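Local coordinates for protein polyhedrin (Operophtera brumata cypovirus 19, PDB 5A99) that forms the crystalline matrix of polyhedra, the occlusion bodies of this insect virus, which probably protect embedded virus particles outside the host, at residues 113-118 against 166-171; 157-162 against 237-242. All coordinates share one frame; numbering follows the deposited sequence.

Interaction 1: residues 113-118 against 166-171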
loop_
_atom_site.group_PDB
_atom_site.type_symbol
_atom_site.label_atom_id
_atom_site.label_comp_id
_atom_site.label_asym_id
_atom_site.label_seq_id
_atom_site.Cartn_x
_atom_site.Cartn_y
_atom_site.Cartn_z
ATOM N N PHE A 113 20.333 -1.789 6.863
ATOM C CA PHE A 113 18.990 -2.094 7.343
ATOM C C PHE A 113 19.044 -2.172 8.862
ATOM O O PHE A 113 19.867 -2.902 9.419
ATOM C CB PHE A 113 18.510 -3.409 6.719
ATOM C CG PHE A 113 17.143 -3.842 7.167
ATOM C CD1 PHE A 113 16.021 -3.080 6.866
ATOM C CD2 PHE A 113 16.971 -5.022 7.875
ATOM C CE1 PHE A 113 14.753 -3.491 7.261
ATOM C CE2 PHE A 113 15.704 -5.436 8.272
ATOM C CZ PHE A 113 14.598 -4.660 7.966
ATOM N N ILE A 114 18.194 -1.385 9.522
ATOM C CA ILE A 114 18.171 -1.305 10.977
ATOM C C ILE A 114 16.769 -1.493 11.528
ATOM O O ILE A 114 15.824 -0.807 11.125
ATOM C CB ILE A 114 18.715 0.051 11.500
ATOM C CG1 ILE A 114 20.089 0.346 10.896
ATOM C CG2 ILE A 114 18.815 0.041 13.029
ATOM C CD1 ILE A 114 20.441 1.801 10.908
ATOM N N VAL A 115 16.649 -2.440 12.453
ATOM C CA VAL A 115 15.415 -2.656 13.186
ATOM C C VAL A 115 15.667 -2.247 14.631
ATOM O O VAL A 115 16.732 -2.495 15.182
ATOM C CB VAL A 115 14.947 -4.123 13.112
ATOM C CG1 VAL A 115 14.597 -4.484 11.671
ATOM C CG2 VAL A 115 16.009 -5.061 13.669
ATOM N N GLN A 116 14.694 -1.564 15.211
ATOM C CA GLN A 116 14.816 -1.028 16.558
ATOM C C GLN A 116 13.502 -1.157 17.307
ATOM O O GLN A 116 12.430 -1.013 16.726
ATOM C CB GLN A 116 15.228 0.444 16.507
ATOM C CG GLN A 116 15.337 1.093 17.879
ATOM C CD GLN A 116 15.747 2.573 17.808
ATOM O OE1 GLN A 116 16.621 2.950 17.030
ATOM N NE2 GLN A 116 15.125 3.403 18.635
ATOM N N GLY A 117 13.605 -1.410 18.605
ATOM C CA GLY A 117 12.458 -1.656 19.451
ATOM C C GLY A 117 12.564 -3.042 20.044
ATOM O O GLY A 117 13.608 -3.692 19.913
ATOM N N ASP A 118 11.501 -3.487 20.715
ATOM C CA ASP A 118 11.467 -4.832 21.264
ATOM C C ASP A 118 11.086 -5.759 20.127
ATOM O O ASP A 118 9.949 -6.232 20.035
ATOM C CB ASP A 118 10.453 -4.945 22.409
ATOM C CG ASP A 118 10.479 -6.304 23.071
ATOM O OD1 ASP A 118 11.564 -6.921 23.095
ATOM O OD2 ASP A 118 9.421 -6.755 23.562
ATOM N N MET A 166 19.242 -2.510 21.762
ATOM C CA MET A 166 17.927 -1.990 21.424
ATOM C C MET A 166 17.713 -1.761 19.926
ATOM O O MET A 166 16.600 -1.438 19.484
ATOM C CB MET A 166 17.650 -0.727 22.239
ATOM C CG MET A 166 17.720 -0.986 23.754
ATOM S SD MET A 166 16.829 0.189 24.790
ATOM C CE MET A 166 16.835 1.600 23.725
ATOM N N ALA A 167 18.764 -1.961 19.139
ATOM C CA ALA A 167 18.635 -1.914 17.691
ATOM C C ALA A 167 19.645 -2.860 17.058
ATOM O O ALA A 167 20.666 -3.182 17.662
ATOM C CB ALA A 167 18.829 -0.509 17.195
ATOM N N TRP A 168 19.348 -3.301 15.840
ATOM C CA TRP A 168 20.186 -4.249 15.134
ATOM C C TRP A 168 20.412 -3.826 13.678
ATOM O O TRP A 168 19.473 -3.420 12.962
ATOM C CB TRP A 168 19.552 -5.637 15.208
ATOM C CG TRP A 168 19.474 -6.166 16.600
ATOM C CD1 TRP A 168 20.331 -7.054 17.183
ATOM C CD2 TRP A 168 18.495 -5.840 17.602
ATOM N NE1 TRP A 168 19.947 -7.304 18.475
ATOM C CE2 TRP A 168 18.825 -6.574 18.759
ATOM C CE3 TRP A 168 17.381 -5.001 17.632
ATOM C CZ2 TRP A 168 18.076 -6.498 19.933
ATOM C CZ3 TRP A 168 16.643 -4.919 18.798
ATOM C CH2 TRP A 168 16.994 -5.663 19.933
ATOM N N SER A 169 21.661 -3.946 13.239
ATOM C CA SER A 169 22.068 -3.428 11.943
ATOM C C SER A 169 22.669 -4.472 11.007
ATOM O O SER A 169 23.499 -5.295 11.405
ATOM C CB SER A 169 23.074 -2.298 12.155
ATOM O OG SER A 169 23.752 -1.993 10.960
ATOM N N TYR A 170 22.257 -4.389 9.750
ATOM C CA TYR A 170 22.737 -5.253 8.685
ATOM C C TYR A 170 23.105 -4.371 7.493
ATOM O O TYR A 170 22.363 -3.444 7.147
ATOM C CB TYR A 170 21.631 -6.233 8.297
ATOM C CG TYR A 170 22.032 -7.356 7.381
ATOM C CD1 TYR A 170 22.927 -8.332 7.795
ATOM C CD2 TYR A 170 21.486 -7.470 6.112
ATOM C CE1 TYR A 170 23.283 -9.385 6.952
ATOM C CE2 TYR A 170 21.833 -8.500 5.271
ATOM C CZ TYR A 170 22.738 -9.453 5.688
ATOM O OH TYR A 170 23.077 -10.487 4.844
ATOM N N VAL A 171 24.252 -4.648 6.874
ATOM C CA VAL A 171 24.698 -3.864 5.737
ATOM C C VAL A 171 25.197 -4.730 4.586
ATOM O O VAL A 171 25.590 -5.888 4.766
ATOM C CB VAL A 171 25.810 -2.845 6.131
ATOM C CG1 VAL A 171 25.402 -2.049 7.362
ATOM C CG2 VAL A 171 27.141 -3.541 6.386
#
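Phe113 to Gln116 pair residue by residue with Tyr170 to Ala167, making an antiparallel beta ladder between two neighbouring strands of the six-stranded sheet. The hydrogen-bonded pairs are Phe113 with Tyr170 and Val115 with Trp168. Each is closed by two backbone bonds, and the shortest runs from Phe113 N to Tyr170 O at 2.6 Å. A fifth bond, Gly117 N to Met166 O, carries the pairing one residue past the end of strand 110-116.

The side chain to follow is Trp168, on the same face as Val115. Its CB lies 3.9 Å from Val115 CG2, and the two side chains cross at about a right angle. CG is anti to the carbonyl carbon (chi1 -64°), and chi2 of -99° then turns the six-membered ring toward Gly117. Further out, CE3 comes 3.6 Å from Val115 O, the oxygen that also accepts the backbone N-H of Trp168. CZ3 then reaches 3.5 Å from Gly117 O, which lies in the indole plane at the ring edge, while CH2 is a little farther from the same oxygen. The flat ring thus runs back beside the opposite backbone, and Pro158 of the next strand packs against it too.

On the other face Ile114 CG2 meets Ala167 CB at 4.2 Å. Ser169 OG on this face bonds to Gln112. Gln116 extends past Ala167 with CG anti to its backbone N (chi1 178°), and its amide bonds to backbone atoms of Leu239 and Gln237. Closer in, Gln116 CG lies 3.3 Å from Met166 O, the oxygen held by Gly117 N.

Interaction 2: residues 157-162 against 237-242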
loop_
_atom_site.group_PDB
_atom_site.type_symbol
_atom_site.label_atom_id
_atom_site.label_comp_id
_atom_site.label_asym_id
_atom_site.label_seq_id
_atom_site.Cartn_x
_atom_site.Cartn_y
_atom_site.Cartn_z
ATOM N N ARG A 157 24.396 -6.784 13.666
ATOM C CA ARG A 157 25.228 -6.289 14.745
ATOM C C ARG A 157 24.409 -5.314 15.561
ATOM O O ARG A 157 23.949 -4.284 15.055
ATOM C CB ARG A 157 26.497 -5.620 14.219
ATOM C CG ARG A 157 27.519 -6.604 13.665
ATOM C CD ARG A 157 28.769 -5.891 13.173
ATOM N NE ARG A 157 29.464 -5.170 14.242
ATOM C CZ ARG A 157 29.895 -3.912 14.146
ATOM N NH1 ARG A 157 29.690 -3.220 13.037
ATOM N NH2 ARG A 157 30.537 -3.339 15.158
ATOM N N PRO A 158 24.211 -5.647 16.833
ATOM C CA PRO A 158 23.380 -4.849 17.728
ATOM C C PRO A 158 23.997 -3.493 18.011
ATOM O O PRO A 158 25.213 -3.318 17.901
ATOM C CB PRO A 158 23.346 -5.681 19.012
ATOM C CG PRO A 158 23.806 -7.028 18.630
ATOM C CD PRO A 158 24.762 -6.826 17.509
ATOM N N ILE A 159 23.143 -2.547 18.371
ATOM C CA ILE A 159 23.577 -1.233 18.822
ATOM C C ILE A 159 23.001 -1.018 20.219
ATOM O O ILE A 159 21.816 -1.282 20.460
ATOM C CB ILE A 159 23.088 -0.110 17.895
ATOM C CG1 ILE A 159 23.567 -0.341 16.460
ATOM C CG2 ILE A 159 23.566 1.256 18.409
ATOM C CD1 ILE A 159 22.938 0.610 15.452
ATOM N N ARG A 160 23.841 -0.552 21.139
ATOM C CA ARG A 160 23.467 -0.501 22.543
ATOM C C ARG A 160 23.124 0.916 22.997
ATOM O O ARG A 160 23.662 1.908 22.487
ATOM C CB ARG A 160 24.573 -1.109 23.421
ATOM C CG ARG A 160 24.822 -2.604 23.170
ATOM C CD ARG A 160 25.935 -3.186 24.049
ATOM N NE ARG A 160 25.394 -3.930 25.185
ATOM C CZ ARG A 160 25.429 -5.253 25.318
ATOM N NH1 ARG A 160 26.001 -6.016 24.394
ATOM N NH2 ARG A 160 24.896 -5.815 26.397
ATOM N N TYR A 161 22.210 0.986 23.956
ATOM C CA TYR A 161 21.777 2.236 24.553
ATOM C C TYR A 161 21.660 1.980 26.044
ATOM O O TYR A 161 20.895 1.110 26.477
ATOM C CB TYR A 161 20.437 2.640 23.943
ATOM C CG TYR A 161 19.789 3.889 24.485
ATOM C CD1 TYR A 161 20.353 5.140 24.282
ATOM C CD2 TYR A 161 18.573 3.824 25.152
ATOM C CE1 TYR A 161 19.739 6.289 24.754
ATOM C CE2 TYR A 161 17.952 4.969 25.629
ATOM C CZ TYR A 161 18.536 6.196 25.426
ATOM O OH TYR A 161 17.907 7.330 25.903
ATOM N N PHE A 162 22.432 2.734 26.819
ATOM C CA PHE A 162 22.611 2.452 28.236
ATOM C C PHE A 162 22.848 0.954 28.430
ATOM O O PHE A 162 22.219 0.316 29.276
ATOM C CB PHE A 162 21.411 2.940 29.060
ATOM C CG PHE A 162 21.277 4.441 29.100
ATOM C CD1 PHE A 162 22.088 5.193 29.938
ATOM C CD2 PHE A 162 20.347 5.094 28.301
ATOM C CE1 PHE A 162 21.982 6.566 29.982
ATOM C CE2 PHE A 162 20.233 6.471 28.335
ATOM C CZ PHE A 162 21.047 7.212 29.178
ATOM N N GLN A 237 16.305 9.875 18.114
ATOM C CA GLN A 237 16.559 8.710 18.967
ATOM C C GLN A 237 16.461 7.399 18.182
ATOM O O GLN A 237 15.977 6.369 18.685
ATOM C CB GLN A 237 15.597 8.701 20.154
ATOM C CG GLN A 237 16.114 7.910 21.324
ATOM C CD GLN A 237 15.173 7.893 22.492
ATOM O OE1 GLN A 237 13.951 7.947 22.334
ATOM N NE2 GLN A 237 15.739 7.792 23.688
ATOM N N TYR A 238 16.915 7.448 16.933
ATOM C CA TYR A 238 17.061 6.252 16.117
ATOM C C TYR A 238 18.522 5.815 16.146
ATOM O O TYR A 238 19.408 6.535 15.673
ATOM C CB TYR A 238 16.642 6.540 14.680
ATOM C CG TYR A 238 15.157 6.698 14.514
ATOM C CD1 TYR A 238 14.289 5.768 15.056
ATOM C CD2 TYR A 238 14.624 7.789 13.837
ATOM C CE1 TYR A 238 12.937 5.896 14.914
ATOM C CE2 TYR A 238 13.259 7.937 13.691
ATOM C CZ TYR A 238 12.423 6.985 14.230
ATOM O OH TYR A 238 11.069 7.115 14.093
ATOM N N LEU A 239 18.771 4.652 16.730
ATOM C CA LEU A 239 20.124 4.117 16.842
ATOM C C LEU A 239 20.684 3.850 15.445
ATOM O O LEU A 239 19.958 3.436 14.546
ATOM C CB LEU A 239 20.124 2.853 17.714
ATOM C CG LEU A 239 19.630 3.078 19.147
ATOM C CD1 LEU A 239 19.677 1.796 19.970
ATOM C CD2 LEU A 239 20.444 4.173 19.831
ATOM N N TYR A 240 21.970 4.125 15.259
ATOM C CA TYR A 240 22.562 4.125 13.929
ATOM C C TYR A 240 24.065 3.886 13.980
ATOM O O TYR A 240 24.755 4.302 14.923
ATOM C CB TYR A 240 22.267 5.461 13.216
ATOM C CG TYR A 240 22.837 5.559 11.821
ATOM C CD1 TYR A 240 22.225 4.923 10.758
ATOM C CD2 TYR A 240 23.985 6.300 11.568
ATOM C CE1 TYR A 240 22.742 4.998 9.484
ATOM C CE2 TYR A 240 24.509 6.390 10.294
ATOM C CZ TYR A 240 23.882 5.730 9.255
ATOM O OH TYR A 240 24.377 5.810 7.982
ATOM N N ARG A 241 24.564 3.222 12.947
ATOM C CA ARG A 241 25.972 2.879 12.836
ATOM C C ARG A 241 26.559 3.570 11.603
ATOM O O ARG A 241 26.079 3.364 10.488
ATOM C CB ARG A 241 26.093 1.363 12.702
ATOM C CG ARG A 241 27.344 0.755 13.269
ATOM C CD ARG A 241 27.248 -0.780 13.233
ATOM N NE ARG A 241 26.803 -1.329 14.514
ATOM C CZ ARG A 241 27.495 -1.172 15.633
ATOM N NH1 ARG A 241 28.634 -0.498 15.596
ATOM N NH2 ARG A 241 27.064 -1.681 16.770
ATOM N N THR A 242 27.598 4.380 11.810
ATOM C CA THR A 242 28.239 5.134 10.726
ATOM C C THR A 242 29.214 4.294 9.888
ATOM O O THR A 242 29.506 3.143 10.213
ATOM C CB THR A 242 28.998 6.368 11.275
ATOM O OG1 THR A 242 30.152 5.938 11.998
ATOM C CG2 THR A 242 28.095 7.224 12.174
#
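The guanidinium groups of Arg157 and Arg241 overlap obliquely, their planes 39° apart. Arg157 NH2 stands over one face of the Arg241 group, offset toward its rim and 3.4 Å from Arg241 NH1; Arg241 CZ in turn lies over a face of the Arg157 group. Both groups would carry positive charge, and part of it is probably balanced by Asp245, which forms a salt bridge with Arg157 NH1. At the Arg241 edge, close to the guanidinium plane, NH2 donates to Pro158 O at 2.7 Å.

The Tyr161 ring has Phe162 CD2 over the centre of one face. CG anti to the backbone N (chi1 177°) starts this ring toward Gln237. At its tip, Tyr161 OH takes a weak bond from Gln237 NE2 (3.1 Å), with ring and amide planes 89° apart. Gln237 OE1 bonds to Met141 N of the second subunit.

Between these polar ends lies an apolar middle. Ile159 and Leu239 lie alongside each other, pointing opposite ways, with Ile159 CG2 3.9 Å from Leu239 CB. Leu239 CD1 reaches on to Tyr161 CB at 4.1 Å, and Ile159 CD1 rests on the Tyr240 backbone, 3.7 Å from its N.

Strand 157-161 is an edge strand of the six-stranded sheet, as counted in one chain. The segment packed across its side chains leaves helix 225-236 through a Schellman motif at Gln237, and Tyr240 stacks on Trp233 of that helix while touching Ile114 of strand 110-116.

How the interactions relate
Interactions 1 and 2 have centres about 8 Å apart and share one sheet, in which strand 164-173 separates strand 110-116 from strand 157-161. The sheet continues from one contact to the other through Ala167 O and Ile159 N, 2.7 Å apart, where a classic beta bulge sets two residues, Met166 and Ala167, opposite the single Ile159. The segment 237-242 runs over the Gln116 face of that sheet and is tied to interaction 1 by Gln116 OE1, 2.8 Å from Leu239 N. The Met166 side chain touches Tyr161. Both contacts also reach the second subunit, where Met141 packs against Gln116, Met166 and Tyr161, so they border on the subunit interface.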